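Local coordinates for NigD-like protein (Bacteroides vulgatus ATCC 8482, PDB 3K6O) that is of unknown function but belongs to the NigD-like family, joining an N-terminal OB domain to a C-terminal beta-sandwich domain, and is probably exported as a lipoprotein, at residues I91-N94 with P95-D99; N216-D219 with L220-K224. One frame throughout, in Å; residues are numbered along the deposited sequence.

Interaction 1 (I91-N94 with P95-D99)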
loop_
_atom_site.group_PDB
_atom_site.type_symbol
_atom_site.label_atom_id
_atom_site.label_comp_id
_atom_site.label_asym_id
_atom_site.label_seq_id
_atom_site.Cartn_x
_atom_site.Cartn_y
_atom_site.Cartn_z
ATOM N N ILE A 91 13.266 4.470 -0.758
ATOM C CA ILE A 91 14.567 5.028 -0.415
ATOM C C ILE A 91 15.700 4.262 -1.107
ATOM O O ILE A 91 15.539 3.132 -1.559
ATOM C CB ILE A 91 14.810 5.015 1.121
ATOM C CG1 ILE A 91 14.832 3.603 1.654
ATOM C CG2 ILE A 91 13.747 5.857 1.889
ATOM C CD1 ILE A 91 15.358 3.514 3.171
ATOM N N GLY A 92 16.879 4.875 -1.104
ATOM C CA GLY A 92 18.100 4.261 -1.625
ATOM C C GLY A 92 18.781 3.451 -0.548
ATOM O O GLY A 92 18.891 3.903 0.589
ATOM N N LEU A 93 19.162 2.222 -0.881
ATOM C CA LEU A 93 19.945 1.377 -0.002
ATOM C C LEU A 93 21.395 1.417 -0.487
ATOM O O LEU A 93 21.681 1.056 -1.625
ATOM C CB LEU A 93 19.393 -0.060 -0.057
ATOM C CG LEU A 93 20.278 -1.139 0.527
ATOM C CD1 LEU A 93 20.550 -0.856 2.023
ATOM C CD2 LEU A 93 19.712 -2.593 0.298
ATOM N N ASN A 94 22.311 1.851 0.368
ATOM C CA ASN A 94 23.713 1.993 0.005
ATOM C C ASN A 94 24.579 1.435 1.142
ATOM O O ASN A 94 24.056 1.079 2.156
ATOM C CB ASN A 94 23.990 3.459 -0.323
ATOM C CG ASN A 94 23.716 4.376 0.837
ATOM O OD1 ASN A 94 24.305 4.229 1.911
ATOM N ND2 ASN A 94 22.861 5.352 0.635
ATOM N N PRO A 95 25.905 1.314 0.956
ATOM C CA PRO A 95 26.732 0.735 2.024
ATOM C C PRO A 95 26.655 1.457 3.366
ATOM O O PRO A 95 26.807 0.821 4.409
ATOM C CB PRO A 95 28.149 0.864 1.458
ATOM C CG PRO A 95 27.960 0.741 0.014
ATOM C CD PRO A 95 26.685 1.490 -0.281
ATOM N N ASP A 96 26.428 2.765 3.366
ATOM C CA ASP A 96 26.384 3.524 4.633
ATOM C C ASP A 96 25.128 3.303 5.487
ATOM O O ASP A 96 25.247 3.165 6.704
ATOM C CB ASP A 96 26.576 5.017 4.393
ATOM C CG ASP A 96 27.890 5.298 3.731
ATOM O OD1 ASP A 96 28.947 4.932 4.295
ATOM O OD2 ASP A 96 27.837 5.804 2.595
ATOM N N ASN A 97 23.955 3.262 4.867
ATOM C CA ASN A 97 22.700 3.043 5.586
ATOM C C ASN A 97 22.255 1.563 5.621
ATOM O O ASN A 97 21.230 1.231 6.234
ATOM C CB ASN A 97 21.558 3.932 5.027
ATOM C CG ASN A 97 21.181 3.552 3.606
ATOM O OD1 ASN A 97 21.645 2.524 3.099
ATOM N ND2 ASN A 97 20.319 4.341 2.975
HETATM N N MSE A 98 23.024 0.667 5.016
HETATM C CA MSE A 98 22.612 -0.754 4.979
HETATM C C MSE A 98 22.314 -1.290 6.390
HETATM O O MSE A 98 21.315 -1.947 6.629
HETATM C CB MSE A 98 23.749 -1.561 4.329
HETATM C CG MSE A 98 23.633 -3.004 4.387
HETATM SE SE MSE A 98 25.182 -3.847 3.457
HETATM C CE MSE A 98 26.614 -3.277 4.681
ATOM N N ASP A 99 23.207 -1.013 7.328
ATOM C CA ASP A 99 23.071 -1.603 8.637
ATOM C C ASP A 99 21.798 -1.123 9.332
ATOM O O ASP A 99 21.092 -1.921 9.978
ATOM C CB ASP A 99 24.296 -1.324 9.502
ATOM C CG ASP A 99 24.289 -2.135 10.777
ATOM O OD1 ASP A 99 24.483 -3.367 10.698
ATOM O OD2 ASP A 99 24.092 -1.546 11.855
#
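Asn94 and Asn97 serve each other's backbone across a tight turn at the end of strand 75-93. Asn94 OD1 receives the amide of Asn97, with Asn97 N 3.1 Å away and tilted from the plane of the side-chain carbonyl. The same oxygen takes a second, weak bond from Asp96 N, closing an Asx turn over Pro95. In return, Asn97 OD1 accepts Asn94 N at 2.9 Å in a bond that is almost straight (175°), while the other end of the same amide, ND2, reaches back along the strand to Gly92 O at 2.8 Å. That carbonyl lies close to the plane of the Asn97 amide. CG of Asn97 sits between its own backbone N and carbonyl carbon (chi1 66°), which swings the amide back over the strand end and lets it engage a donor and an acceptor together. The two side-chain amides stack with their planes only 5° apart, ND2 of Asn94 lying 3.6 Å from ND2 of Asn97. Asn94 O adds a weak bond to Met98 N, the first residue of helix 98-101.

Apart from these bonds, Leu93 CD1 rests 3.6 Å from Met98 CA, and the leucine also packs on Ile101 and Val137. With a leucine in place of Asn97, Gly92 O and Asn94 N would probably both lose their partners in the turn, and the Asn94 amide its stacking mate. Backbone bonds of Leu93 to Val138 and Glu140 tie the start of the turn to the neighbouring strand 133-139 and the loop just after it. Because like ends of the two amides lie together, their dipoles probably do not favour the stack; the backbone bonds to each amide probably hold the pair together.

Interaction 2 (N216-D219 with L220-K224)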
loop_
_atom_site.group_PDB
_atom_site.type_symbol
_atom_site.label_atom_id
_atom_site.label_comp_id
_atom_site.label_asym_id
_atom_site.label_seq_id
_atom_site.Cartn_x
_atom_site.Cartn_y
_atom_site.Cartn_z
ATOM N N ASN A 216 -12.144 -8.732 3.614
ATOM C CA ASN A 216 -13.432 -8.604 4.303
ATOM C C ASN A 216 -13.347 -7.743 5.575
ATOM O O ASN A 216 -12.269 -7.267 5.922
ATOM C CB ASN A 216 -14.049 -9.986 4.541
ATOM C CG ASN A 216 -13.120 -10.931 5.222
ATOM O OD1 ASN A 216 -12.426 -10.572 6.184
ATOM N ND2 ASN A 216 -13.109 -12.172 4.749
ATOM N N PRO A 217 -14.489 -7.493 6.242
ATOM C CA PRO A 217 -14.470 -6.605 7.407
ATOM C C PRO A 217 -13.477 -6.964 8.518
ATOM O O PRO A 217 -12.913 -6.072 9.151
ATOM C CB PRO A 217 -15.912 -6.687 7.914
ATOM C CG PRO A 217 -16.700 -6.859 6.639
ATOM C CD PRO A 217 -15.870 -7.838 5.851
ATOM N N LEU A 218 -13.254 -8.250 8.755
ATOM C CA LEU A 218 -12.301 -8.652 9.780
ATOM C C LEU A 218 -10.927 -8.124 9.437
ATOM O O LEU A 218 -10.186 -7.697 10.333
ATOM C CB LEU A 218 -12.266 -10.182 9.960
ATOM C CG LEU A 218 -11.419 -10.711 11.141
ATOM C CD1 LEU A 218 -11.844 -10.098 12.499
ATOM C CD2 LEU A 218 -11.492 -12.235 11.200
ATOM N N ASP A 219 -10.606 -8.111 8.136
ATOM C CA ASP A 219 -9.286 -7.645 7.680
ATOM C C ASP A 219 -9.097 -6.200 8.103
ATOM O O ASP A 219 -8.029 -5.820 8.590
ATOM C CB ASP A 219 -9.123 -7.763 6.152
ATOM C CG ASP A 219 -9.071 -9.205 5.674
ATOM O OD1 ASP A 219 -8.415 -10.038 6.333
ATOM O OD2 ASP A 219 -9.678 -9.495 4.623
ATOM N N LEU A 220 -10.144 -5.401 7.928
ATOM C CA LEU A 220 -10.115 -4.010 8.360
ATOM C C LEU A 220 -10.142 -3.894 9.897
ATOM O O LEU A 220 -9.340 -3.151 10.466
ATOM C CB LEU A 220 -11.274 -3.245 7.735
ATOM C CG LEU A 220 -11.546 -1.835 8.278
ATOM C CD1 LEU A 220 -10.326 -0.949 8.116
ATOM C CD2 LEU A 220 -12.731 -1.219 7.572
ATOM N N ALA A 221 -11.048 -4.624 10.557
ATOM C CA ALA A 221 -11.122 -4.608 12.033
ATOM C C ALA A 221 -9.774 -4.929 12.688
ATOM O O ALA A 221 -9.312 -4.196 13.572
ATOM C CB ALA A 221 -12.225 -5.571 12.559
ATOM N N GLU A 222 -9.136 -6.009 12.244
ATOM C CA GLU A 222 -7.802 -6.368 12.733
ATOM C C GLU A 222 -6.758 -5.234 12.716
ATOM O O GLU A 222 -5.806 -5.299 13.479
ATOM C CB GLU A 222 -7.234 -7.518 11.907
ATOM C CG GLU A 222 -7.806 -8.887 12.214
ATOM C CD GLU A 222 -7.372 -9.945 11.182
ATOM O OE1 GLU A 222 -6.408 -9.684 10.394
ATOM O OE2 GLU A 222 -8.010 -11.036 11.175
ATOM N N LEU A 223 -6.903 -4.238 11.834
ATOM C CA LEU A 223 -5.863 -3.196 11.673
ATOM C C LEU A 223 -6.039 -1.951 12.545
ATOM O O LEU A 223 -5.196 -1.056 12.514
ATOM C CB LEU A 223 -5.747 -2.743 10.216
ATOM C CG LEU A 223 -5.068 -3.617 9.170
ATOM C CD1 LEU A 223 -5.287 -2.968 7.796
ATOM C CD2 LEU A 223 -3.592 -3.776 9.444
ATOM N N LYS A 224 -7.139 -1.871 13.281
ATOM C CA LYS A 224 -7.368 -0.761 14.217
ATOM C C LYS A 224 -6.715 -1.072 15.547
ATOM O O LYS A 224 -7.122 -1.971 16.268
ATOM C CB LYS A 224 -8.864 -0.513 14.407
ATOM C CG LYS A 224 -9.551 0.025 13.144
ATOM C CD LYS A 224 -11.067 -0.087 13.232
ATOM C CE LYS A 224 -11.766 0.914 12.331
ATOM N NZ LYS A 224 -11.592 2.313 12.827
ATOM O OXT LYS A 224 -5.740 -0.448 15.933
HETATM O O HOH W 1 -5.468 -7.067 8.744
#
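Leu218 and Glu222, one helical turn apart, cross at a slant on the outer face of helix 217-221. The branch carbon of the leucine does the touching: Leu218 CG lies 3.4 Å from Glu222 OE2, while the glutamate's own CG settles 3.3 Å from Leu218 O. Extended beyond CG (chi2 170°), Glu222 runs back along the helix, so that OE2 is laid against the leucine and OE1 is left for a water. The water donates to both Glu222 OE1 and Asp219 O, the latter at 2.9 Å.

Asp219 leans toward the start of the helix. Its OD2 accepts Asn216 N at 2.8 Å on the anti side of the carboxylate, a bond from the N-cap amide to the side chain three residues on. OD1 forms a salt bridge with Arg121, which probably eases the nearness of the Glu222 carboxylate. Backbone bonds from Ala221 N to Pro217 O and from Glu222 N to Leu218 O run along the short helix.

Leu220 and Leu223 join it to the fold: Leu220 packs on Phe60 of strand 58-66 and Thr83 of strand 75-93, while Leu223 bridges from Phe60 to Pro167 and Met169 of strand 165-173.

Interactions 1 and 2 lie on opposite sides of the chain's centre, their own centres 34 Å apart and their nearest atoms about 21 Å apart, so neither touches the other. They nevertheless repeat one local design: an asparagine followed by proline leads into a short helix, and the residue three places on returns a side-chain oxygen to the asparagine's backbone amide. Strand 75-93 relates them spatially, since residues 91-93 form its last part, with Asn94 starting the turn, while the helix of interaction 2 packs against its earlier part. No ligand site is known here to which either contact could be tied; both are surface elements of the framework.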